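Nucleotidyl transferase (Methanothermobacter thermautotrophicus, PDB 6PLJ) probably transfers a nucleotidyl group, as a MobA-like NTP transferase, with a likely part in making the pseudomurein cell wall. Local coordinates at residues G35-M38 / M39-M42; S137-T140 / L141-A145; W197-E201 / D202-L206. All blocks are in the same frame, centred on the assembly; numbering follows the deposited sequence. Where two conformers were deposited one is given.

Contact 1: residues G35-M38 / M39-M42; sequences GSRM and MRDM. With NA (sodium ion), chain J.
Asp41 OD1 is the oxygen on which the Arg37 guanidinium converges: NH2 lies 2.9 Å from OD1 and NE 3.0 Å, an i to i+4 salt bridge along the first turns of helix 36-44. The helix follows the glycine-rich loop after strand 25-31, the place where relatives with this MobA-like fold bind the nucleotide; Gly35 is its N-cap residue. Both N-H groups share one oxygen, and each bond is bent and weak; the guanidinium and carboxylate planes differ by 30°. Arg37 starts with CG anti to the backbone N (chi1 -174°) and then bends at chi2 and chi3, which carries the guanidinium forward along the helix to Asp41. Asp41 OD2 is held separately, by His222 ND1 and Tyr223 N, so both carboxylate oxygens are held and its rotation probably fixed. OD1 also accepts from water 2, which lies 2.5 Å from the sodium ion; the backbone O of Asp41 is a further sodium ligand at 2.9 Å. Arg40 CB sits over one face of the Arg37 guanidinium, 3.5 Å from NH2. The two guanidinium groups stand almost perpendicular, at 87°, and water 1 bridges them, accepting from Arg37 NH1 at 2.9 Å and from Arg40 NE at 3.1 Å, which probably eases the proximity of like charges. On the buried side, where Tyr223 packs, Met38 and Met42 run side by side, with Met38 CE 3.7 Å from Met42 SD.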
ATOM      1  N   GLY A  35       5.641  11.137  -6.900  1.00 11.62           N
ATOM      2  CA  GLY A  35       6.379  10.112  -7.620  1.00 11.32           C
ATOM      3  C   GLY A  35       7.188  10.797  -8.691  1.00 11.08           C
ATOM      4  O   GLY A  35       6.961  10.616  -9.878  1.00 10.98           O
ATOM      5  N   SER A  36       8.137  11.602  -8.251  0.70 11.12           N
ATOM      6  CA  SER A  36       8.881  12.460  -9.161  0.70 11.18           C
ATOM      7  C   SER A  36       9.778  11.658 -10.109  0.70 11.52           C
ATOM      8  O   SER A  36       9.876  11.999 -11.296  0.70 10.92           O
ATOM      9  CB  SER A  36       9.679  13.500  -8.376  0.70 11.28           C
ATOM     10  OG  SER A  36      10.548  12.904  -7.440  0.70 11.59           O
ATOM     11  N   ARG A  37      10.393  10.592  -9.597  1.00 11.69           N
ATOM     12  CA  ARG A  37      11.289   9.750 -10.400  1.00 12.72           C
ATOM     13  C   ARG A  37      10.564   9.156 -11.593  1.00 11.76           C
ATOM     14  O   ARG A  37      11.074   9.187 -12.727  1.00 11.43           O
ATOM     15  CB  ARG A  37      11.917   8.655  -9.528  1.00 13.91           C
ATOM     16  CG  ARG A  37      12.968   7.801 -10.217  1.00 16.06           C
ATOM     17  CD  ARG A  37      14.119   8.619 -10.718  1.00 17.22           C
ATOM     18  NE  ARG A  37      13.991   8.981 -12.123  1.00 19.05           N
ATOM     19  CZ  ARG A  37      14.835   9.761 -12.785  1.00 19.98           C
ATOM     20  NH1 ARG A  37      15.878  10.332 -12.165  1.00 21.87           N
ATOM     21  NH2 ARG A  37      14.623   9.993 -14.070  1.00 19.72           N
ATOM     22  N   MET A  38       9.350   8.672 -11.373  1.00 11.44           N
ATOM     23  CA  MET A  38       8.626   8.044 -12.455  1.00 11.84           C
ATOM     24  C   MET A  38       8.209   9.065 -13.509  1.00 11.63           C
ATOM     25  O   MET A  38       8.246   8.764 -14.694  1.00 11.46           O
ATOM     26  CB  MET A  38       7.419   7.265 -11.950  1.00 12.74           C
ATOM     27  CG  MET A  38       6.947   6.243 -12.975  1.00 13.44           C
ATOM     28  SD  MET A  38       5.179   6.199 -13.203  1.00 15.53           S
ATOM     29  CE  MET A  38       4.855   7.887 -13.724  1.00 14.38           C
ATOM     30  N   MET A  39       7.814  10.270 -13.081  1.00 11.31           N
ATOM     31  CA  MET A  39       7.438  11.329 -14.007  1.00 11.57           C
ATOM     32  C   MET A  39       8.631  11.787 -14.831  1.00 11.31           C
ATOM     33  O   MET A  39       8.492  11.990 -16.034  1.00 11.00           O
ATOM     34  CB  MET A  39       6.807  12.502 -13.266  1.00 12.80           C
ATOM     35  CG  MET A  39       5.484  12.088 -12.652  1.00 13.49           C
ATOM     36  SD  MET A  39       4.667  13.448 -11.823  1.00 16.36           S
ATOM     37  CE  MET A  39       3.970  14.312 -13.196  1.00 15.80           C
ATOM     38  N   ARG A  40       9.788  11.911 -14.188  1.00 11.16           N
ATOM     39  CA  ARG A  40      11.028  12.262 -14.896  1.00 11.61           C
ATOM     40  C   ARG A  40      11.393  11.175 -15.895  1.00 12.09           C
ATOM     41  O   ARG A  40      11.834  11.482 -17.016  1.00 12.16           O
ATOM     42  CB  ARG A  40      12.177  12.469 -13.925  1.00 11.69           C
ATOM     43  CG  ARG A  40      12.026  13.708 -13.046  1.00 12.28           C
ATOM     44  CD  ARG A  40      13.156  13.766 -12.051  1.00 12.94           C
ATOM     45  NE  ARG A  40      14.425  14.124 -12.681  1.00 13.50           N
ATOM     46  CZ  ARG A  40      14.796  15.375 -12.989  1.00 14.26           C
ATOM     47  NH1 ARG A  40      14.009  16.422 -12.726  1.00 14.31           N
ATOM     48  NH2 ARG A  40      15.975  15.597 -13.562  1.00 15.14           N
ATOM     49  N   ASP A  41      11.211   9.912 -15.504  1.00 12.00           N
ATOM     50  CA  ASP A  41      11.453   8.816 -16.447  1.00 12.11           C
ATOM     51  C   ASP A  41      10.628   8.970 -17.722  1.00 12.50           C
ATOM     52  O   ASP A  41      11.114   8.697 -18.832  1.00 12.69           O
ATOM     53  CB  ASP A  41      11.118   7.445 -15.831  1.00 12.03           C
ATOM     54  CG  ASP A  41      12.117   6.968 -14.789  1.00 12.50           C
ATOM     55  OD1 ASP A  41      13.215   7.537 -14.602  1.00 12.92           O
ATOM     56  OD2 ASP A  41      11.790   5.950 -14.135  1.00 13.43           O
ATOM     57  N   MET A  42       9.364   9.334 -17.568  1.00 12.38           N
ATOM     58  CA  MET A  42       8.488   9.551 -18.708  1.00 12.72           C
ATOM     59  C   MET A  42       8.987  10.701 -19.564  1.00 13.53           C
ATOM     60  O   MET A  42       9.039  10.576 -20.790  1.00 13.95           O
ATOM     61  CB  MET A  42       7.054   9.807 -18.267  1.00 12.97           C
ATOM     62  CG  MET A  42       6.428   8.564 -17.673  1.00 12.63           C
ATOM     63  SD  MET A  42       4.683   8.731 -17.323  1.00 12.32           S
ATOM     64  CE  MET A  42       3.967   8.609 -18.958  1.00 12.92           C
TER
HETATM   65 NA    NA J 309      13.374   6.879 -18.791  1.00 24.90          NA
HETATM   66  O   HOH W   1      16.871  12.574 -13.751  1.00 29.35           O
HETATM   67  O   HOH W   2      15.094   7.488 -17.067  1.00 32.17           O

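Contact 2: residues S137-T140 / L141-A145; sequences SPAT and LRRIA
Ser137 O receives the N-H of Leu141 in a nearly straight bond of 3.0 Å, opening helix 138-147, which belongs to a beta-alpha-beta crossover between strands 125-130 and 152-157. Three more i to i+4 backbone bonds follow, ending with Ile144 N to Thr140 O. Ser137 is the N-cap: its OG accepts from Thr140 N at 3.1 Å, satisfying an amide of the first turn. Glu216 backs this end, one carboxylate oxygen bonding Ser137 OG and the other Thr140 OG1. A water-mediated link comes next: water 3 donates to Thr140 OG1 at 2.9 Å and accepts from Arg143 NH1 at 2.8 Å, lying in the guanidinium plane at its edge. The flat face of that guanidinium is turned back over the helix, with Ala139 O 3.7 Å above the plane and over its centre, so Arg143 lies folded along its own helix. Thr140 and Ile144 face the sheet: chi1 at -64° keeps Thr140 OG1 beside the backbone N and turns CG2 inward, where both residues touch Leu156 of strand 152-157 and Ile144 also touches Val209 of strand 205-210. There Thr140 CG2 meets Ile144 CD1 at 4.0 Å; the same chain passes the backbone, with Ile144 CG1 3.4 Å from Thr140 O.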
ATOM      1  N   SER A 137      -2.486  -9.378  -5.500  1.00 12.10           N
ATOM      2  CA  SER A 137      -3.777 -10.027  -5.697  1.00 11.96           C
ATOM      3  C   SER A 137      -4.639  -9.916  -4.446  1.00 12.08           C
ATOM      4  O   SER A 137      -4.131  -9.852  -3.330  1.00 11.28           O
ATOM      5  CB  SER A 137      -3.615 -11.500  -6.056  1.00 13.07           C
ATOM      6  OG  SER A 137      -3.081 -12.234  -4.975  1.00 13.84           O
ATOM      7  N   PRO A 138      -5.959  -9.929  -4.632  1.00 11.86           N
ATOM      8  CA  PRO A 138      -6.870 -10.019  -3.489  1.00 12.26           C
ATOM      9  C   PRO A 138      -6.553 -11.192  -2.561  1.00 11.96           C
ATOM     10  O   PRO A 138      -6.596 -11.036  -1.337  1.00 11.78           O
ATOM     11  CB  PRO A 138      -8.236 -10.202  -4.149  1.00 12.20           C
ATOM     12  CG  PRO A 138      -8.095  -9.555  -5.480  1.00 12.31           C
ATOM     13  CD  PRO A 138      -6.678  -9.800  -5.908  1.00 12.36           C
ATOM     14  N   ALA A 139      -6.204 -12.345  -3.126  1.00 12.42           N
ATOM     15  CA  ALA A 139      -5.911 -13.515  -2.298  1.00 12.66           C
ATOM     16  C   ALA A 139      -4.698 -13.290  -1.398  1.00 12.44           C
ATOM     17  O   ALA A 139      -4.697 -13.682  -0.238  1.00 13.76           O
ATOM     18  CB  ALA A 139      -5.714 -14.749  -3.171  1.00 13.24           C
ATOM     19  N   THR A 140      -3.674 -12.620  -1.926  1.00 11.59           N
ATOM     20  CA  THR A 140      -2.495 -12.321  -1.130  1.00 11.59           C
ATOM     21  C   THR A 140      -2.848 -11.331  -0.024  1.00 11.66           C
ATOM     22  O   THR A 140      -2.439 -11.512   1.118  1.00 11.96           O
ATOM     23  CB  THR A 140      -1.364 -11.778  -2.012  1.00 11.75           C
ATOM     24  OG1 THR A 140      -0.983 -12.818  -2.912  1.00 12.19           O
ATOM     25  CG2 THR A 140      -0.182 -11.356  -1.182  1.00 12.25           C
ATOM     26  N   LEU A 141      -3.592 -10.288  -0.372  1.00 11.62           N
ATOM     27  CA  LEU A 141      -4.023  -9.289   0.622  1.00 11.84           C
ATOM     28  C   LEU A 141      -4.833  -9.940   1.741  1.00 13.00           C
ATOM     29  O   LEU A 141      -4.629  -9.639   2.924  1.00 12.28           O
ATOM     30  CB  LEU A 141      -4.841  -8.186  -0.063  1.00 11.97           C
ATOM     31  CG  LEU A 141      -4.037  -7.272  -0.990  1.00 11.97           C
ATOM     32  CD1 LEU A 141      -4.933  -6.397  -1.849  1.00 12.10           C
ATOM     33  CD2 LEU A 141      -3.058  -6.408  -0.203  1.00 12.20           C
ATOM     34  N   ARG A 142      -5.731 -10.844   1.350  1.00 13.45           N
ATOM     35  CA  ARG A 142      -6.552 -11.565   2.312  1.00 15.02           C
ATOM     36  C   ARG A 142      -5.691 -12.396   3.265  1.00 14.87           C
ATOM     37  O   ARG A 142      -5.910 -12.355   4.473  1.00 14.93           O
ATOM     38  CB  ARG A 142      -7.566 -12.448   1.580  1.00 16.21           C
ATOM     39  CG  ARG A 142      -8.578 -13.131   2.478  1.00 18.28           C
ATOM     40  CD  ARG A 142      -9.434 -14.064   1.650  1.00 19.51           C
ATOM     41  NE  ARG A 142     -10.304 -13.350   0.708  1.00 21.44           N
ATOM     42  CZ  ARG A 142     -11.517 -12.860   0.985  1.00 21.93           C
ATOM     43  NH1 ARG A 142     -12.047 -12.971   2.205  1.00 23.96           N
ATOM     44  NH2 ARG A 142     -12.205 -12.226   0.029  1.00 24.35           N
ATOM     45  N   ARG A 143      -4.707 -13.123   2.726  1.00 15.78           N
ATOM     46  CA  ARG A 143      -3.774 -13.917   3.539  1.00 16.69           C
ATOM     47  C   ARG A 143      -2.998 -13.042   4.518  1.00 16.30           C
ATOM     48  O   ARG A 143      -2.812 -13.410   5.682  1.00 16.74           O
ATOM     49  CB  ARG A 143      -2.801 -14.698   2.665  1.00 18.98           C
ATOM     50  CG  ARG A 143      -3.374 -15.975   2.074  1.00 22.23           C
ATOM     51  CD  ARG A 143      -2.288 -16.858   1.467  1.00 24.28           C
ATOM     52  NE  ARG A 143      -1.948 -16.424   0.113  1.00 27.99           N
ATOM     53  CZ  ARG A 143      -2.670 -16.693  -0.981  1.00 30.44           C
ATOM     54  NH1 ARG A 143      -2.270 -16.229  -2.168  1.00 32.24           N
ATOM     55  NH2 ARG A 143      -3.796 -17.411  -0.910  1.00 31.41           N
ATOM     56  N   ILE A 144      -2.552 -11.879   4.047  1.00 14.42           N
ATOM     57  CA  ILE A 144      -1.840 -10.934   4.903  1.00 14.15           C
ATOM     58  C   ILE A 144      -2.747 -10.480   6.051  1.00 14.95           C
ATOM     59  O   ILE A 144      -2.350 -10.529   7.210  1.00 15.30           O
ATOM     60  CB  ILE A 144      -1.267  -9.746   4.087  1.00 13.36           C
ATOM     61  CG1 ILE A 144      -0.127 -10.282   3.210  1.00 13.47           C
ATOM     62  CG2 ILE A 144      -0.745  -8.624   4.997  1.00 13.25           C
ATOM     63  CD1 ILE A 144       0.403  -9.304   2.189  1.00 13.55           C
ATOM     64  N   ALA A 145      -3.972 -10.094   5.734  1.00 14.94           N
ATOM     65  CA  ALA A 145      -4.900  -9.624   6.765  1.00 15.74           C
ATOM     66  C   ALA A 145      -5.186 -10.707   7.802  1.00 17.60           C
ATOM     67  O   ALA A 145      -5.266 -10.413   9.012  1.00 17.22           O
ATOM     68  CB  ALA A 145      -6.187  -9.115   6.126  1.00 15.87           C
TER
HETATM   69  O   HOH W   3       0.027 -14.955  -1.311  1.00 23.61           O

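Contact 3: residues W197-E201 / D202-L206; sequences WMMLE and DGVRL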
ATOM      1  N   TRP A 197      12.117  -2.605  10.896  1.00 18.86           N
ATOM      2  CA  TRP A 197      13.363  -2.923  11.607  1.00 19.88           C
ATOM      3  C   TRP A 197      13.276  -2.539  13.089  1.00 21.19           C
ATOM      4  O   TRP A 197      13.743  -3.282  13.941  1.00 22.16           O
ATOM      5  CB  TRP A 197      14.549  -2.214  10.961  1.00 19.72           C
ATOM      6  CG  TRP A 197      14.998  -2.801   9.662  1.00 19.37           C
ATOM      7  CD1 TRP A 197      14.849  -2.257   8.421  1.00 19.87           C
ATOM      8  CD2 TRP A 197      15.722  -4.025   9.478  1.00 19.77           C
ATOM      9  NE1 TRP A 197      15.417  -3.068   7.474  1.00 19.48           N
ATOM     10  CE2 TRP A 197      15.966  -4.158   8.093  1.00 19.70           C
ATOM     11  CE3 TRP A 197      16.185  -5.021  10.347  1.00 20.07           C
ATOM     12  CZ2 TRP A 197      16.666  -5.244   7.553  1.00 19.52           C
ATOM     13  CZ3 TRP A 197      16.873  -6.114   9.808  1.00 20.39           C
ATOM     14  CH2 TRP A 197      17.099  -6.213   8.423  1.00 19.82           C
ATOM     15  N   MET A 198      12.675  -1.383  13.373  0.50 22.76           N
ATOM     16  CA  MET A 198      12.391  -0.954  14.751  0.50 24.16           C
ATOM     17  C   MET A 198      11.530  -1.969  15.491  0.50 23.61           C
ATOM     18  O   MET A 198      11.855  -2.373  16.607  0.50 24.43           O
ATOM     19  CB  MET A 198      11.665   0.388  14.754  0.50 26.29           C
ATOM     20  CG  MET A 198      12.556   1.612  14.747  0.50 28.14           C
ATOM     21  SD  MET A 198      11.610   3.045  15.291  0.50 32.02           S
ATOM     22  CE  MET A 198      10.698   2.320  16.654  0.50 31.16           C
ATOM     23  N   MET A 199      10.428  -2.376  14.858  1.00 21.95           N
ATOM     24  CA  MET A 199       9.545  -3.402  15.402  1.00 21.64           C
ATOM     25  C   MET A 199      10.265  -4.710  15.733  1.00 22.92           C
ATOM     26  O   MET A 199      10.071  -5.279  16.809  1.00 22.18           O
ATOM     27  CB  MET A 199       8.400  -3.711  14.423  1.00 21.47           C
ATOM     28  CG  MET A 199       7.353  -2.626  14.327  1.00 20.71           C
ATOM     29  SD  MET A 199       6.162  -3.017  13.017  1.00 19.76           S
ATOM     30  CE  MET A 199       5.297  -1.452  12.983  1.00 20.24           C
ATOM     31  N   LEU A 200      11.086  -5.188  14.799  1.00 22.34           N
ATOM     32  CA  LEU A 200      11.864  -6.404  15.036  1.00 23.02           C
ATOM     33  C   LEU A 200      12.823  -6.252  16.228  1.00 23.64           C
ATOM     34  O   LEU A 200      12.910  -7.162  17.056  1.00 24.56           O
ATOM     35  CB  LEU A 200      12.635  -6.799  13.775  1.00 22.90           C
ATOM     36  CG  LEU A 200      11.760  -7.339  12.636  1.00 21.97           C
ATOM     37  CD1 LEU A 200      12.568  -7.371  11.343  1.00 22.42           C
ATOM     38  CD2 LEU A 200      11.205  -8.716  12.950  1.00 22.12           C
ATOM     39  N   GLU A 201      13.500  -5.110  16.314  1.00 25.80           N
ATOM     40  CA  GLU A 201      14.396  -4.796  17.452  1.00 28.15           C
ATOM     41  C   GLU A 201      13.636  -4.815  18.778  1.00 29.04           C
ATOM     42  O   GLU A 201      14.146  -5.308  19.792  1.00 28.54           O
ATOM     43  CB  GLU A 201      15.054  -3.430  17.270  1.00 29.58           C
ATOM     44  CG  GLU A 201      16.111  -3.378  16.173  0.70 31.76           C
ATOM     45  CD  GLU A 201      16.395  -1.971  15.658  0.70 33.77           C
ATOM     46  OE1 GLU A 201      15.858  -0.981  16.208  0.70 35.60           O
ATOM     47  OE2 GLU A 201      17.172  -1.851  14.688  0.70 35.58           O
ATOM     48  N   ASP A 202      12.404  -4.295  18.756  1.00 28.11           N
ATOM     49  CA  ASP A 202      11.532  -4.296  19.927  1.00 27.88           C
ATOM     50  C   ASP A 202      10.921  -5.661  20.251  1.00 26.80           C
ATOM     51  O   ASP A 202      10.237  -5.796  21.263  1.00 28.53           O
ATOM     52  CB  ASP A 202      10.405  -3.254  19.759  1.00 28.32           C
ATOM     53  CG  ASP A 202      10.919  -1.820  19.710  1.00 29.76           C
ATOM     54  OD1 ASP A 202      12.067  -1.553  20.128  1.00 30.88           O
ATOM     55  OD2 ASP A 202      10.169  -0.932  19.253  1.00 28.91           O
ATOM     56  N   GLY A 203      11.124  -6.664  19.398  1.00 26.16           N
ATOM     57  CA  GLY A 203      10.609  -8.004  19.638  1.00 26.06           C
ATOM     58  C   GLY A 203       9.203  -8.227  19.113  1.00 25.48           C
ATOM     59  O   GLY A 203       8.577  -9.234  19.431  1.00 26.04           O
ATOM     60  N   VAL A 204       8.717  -7.301  18.280  1.00 25.04           N
ATOM     61  CA  VAL A 204       7.411  -7.442  17.649  1.00 24.65           C
ATOM     62  C   VAL A 204       7.502  -8.609  16.686  1.00 23.89           C
ATOM     63  O   VAL A 204       8.473  -8.696  15.924  1.00 24.96           O
ATOM     64  CB  VAL A 204       7.012  -6.184  16.848  1.00 24.16           C
ATOM     65  CG1 VAL A 204       5.704  -6.408  16.086  1.00 23.98           C
ATOM     66  CG2 VAL A 204       6.919  -4.959  17.752  1.00 24.24           C
ATOM     67  N   ARG A 205       6.508  -9.490  16.719  1.00 23.84           N
ATOM     68  CA  ARG A 205       6.490 -10.669  15.862  1.00 24.21           C
ATOM     69  C   ARG A 205       6.091 -10.183  14.464  1.00 22.87           C
ATOM     70  O   ARG A 205       5.083  -9.503  14.322  1.00 21.13           O
ATOM     71  CB  ARG A 205       5.505 -11.751  16.341  1.00 27.29           C
ATOM     72  CG  ARG A 205       5.328 -11.970  17.849  1.00 29.54           C
ATOM     73  CD  ARG A 205       6.587 -11.867  18.693  0.50 30.51           C
ATOM     74  NE  ARG A 205       7.600 -12.870  18.387  0.50 32.75           N
ATOM     75  CZ  ARG A 205       8.762 -12.957  19.028  0.50 33.67           C
ATOM     76  NH1 ARG A 205       9.048 -12.098  19.999  0.50 34.36           N
ATOM     77  NH2 ARG A 205       9.640 -13.895  18.699  0.50 33.94           N
ATOM     78  N   LEU A 206       6.912 -10.493  13.468  1.00 20.68           N
ATOM     79  CA  LEU A 206       6.664 -10.101  12.077  1.00 19.60           C
ATOM     80  C   LEU A 206       6.530 -11.372  11.252  1.00 19.12           C
ATOM     81  O   LEU A 206       7.499 -12.133  11.153  1.00 19.96           O
ATOM     82  CB  LEU A 206       7.807  -9.233  11.569  1.00 19.79           C
ATOM     83  CG  LEU A 206       7.704  -8.697  10.139  1.00 20.50           C
ATOM     84  CD1 LEU A 206       6.477  -7.796   9.998  1.00 21.02           C
ATOM     85  CD2 LEU A 206       8.977  -7.952   9.762  1.00 20.74           C
TER
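Leu200 reaches from the last turn of helix 192-201 to Leu206 in the strand that follows. From CB the chain leaves with CG anti to the carbonyl carbon (chi1 -71°), which aims the branch at the strand. CG itself lies 4.0 Å from Leu206 CD2, and CD1 approaches that same methyl. CD2 makes the closest approach, 3.7 Å from Leu206 CB, and also brushes Val204 O at 4.0 Å. The two leucines cross at about a right angle, branch against branch. With an alanine here CG and both methyls are gone, and Leu206 would probably face a gap on its helix side, its CD2 freer to turn. From the neighbouring position, Met199 CB packs against Val204 CB at 3.7 Å; Tyr184 and Val153 touch both of these side chains, so the pair is held between helix 178-184 and strand 152-157.

The backbone makes the bend that brings these groups together. Asp202 N still bonds Met198 O in helical fashion, and the Asp202 carboxylate, lying alongside Met198, sends OD2 to Tyr184 OH. Gly203 then turns to a positive phi of 88°, a backbone shape in which any side chain would collide with the carbonyl O of Asp202, which calls for glycine. Gly203 N bonds Leu200 O at 3.0 Å, coming from above the carbonyl plane (68° out of it), and Val204 N bonds Met199 O at 2.8 Å. These paired 5-to-2 and 6-to-1 bonds around a glycine are the Schellman motif, here ending a helix that leads into strand 205-210 of the central sheet.

In the fold
From the N terminus the three contacts come in series; each lies within one unbroken run of chain, so none closes a long loop and none nests in or crosses another. Contact 1 begins the helix after strand 25-31 and binds it to the start of helix 223-236, so early and late chain meet there. Contact 2, on the other side of the chain's centre and about 29 Å from contact 1 between centres, begins helix 138-147. Contact 3 ends helix 192-201 and leads into strand 205-210. Contacts 2 and 3, about 9 Å apart at their nearest atoms, are joined through two strands: both pack on strand 152-157, and strand 205-210 touches contact 2 further along.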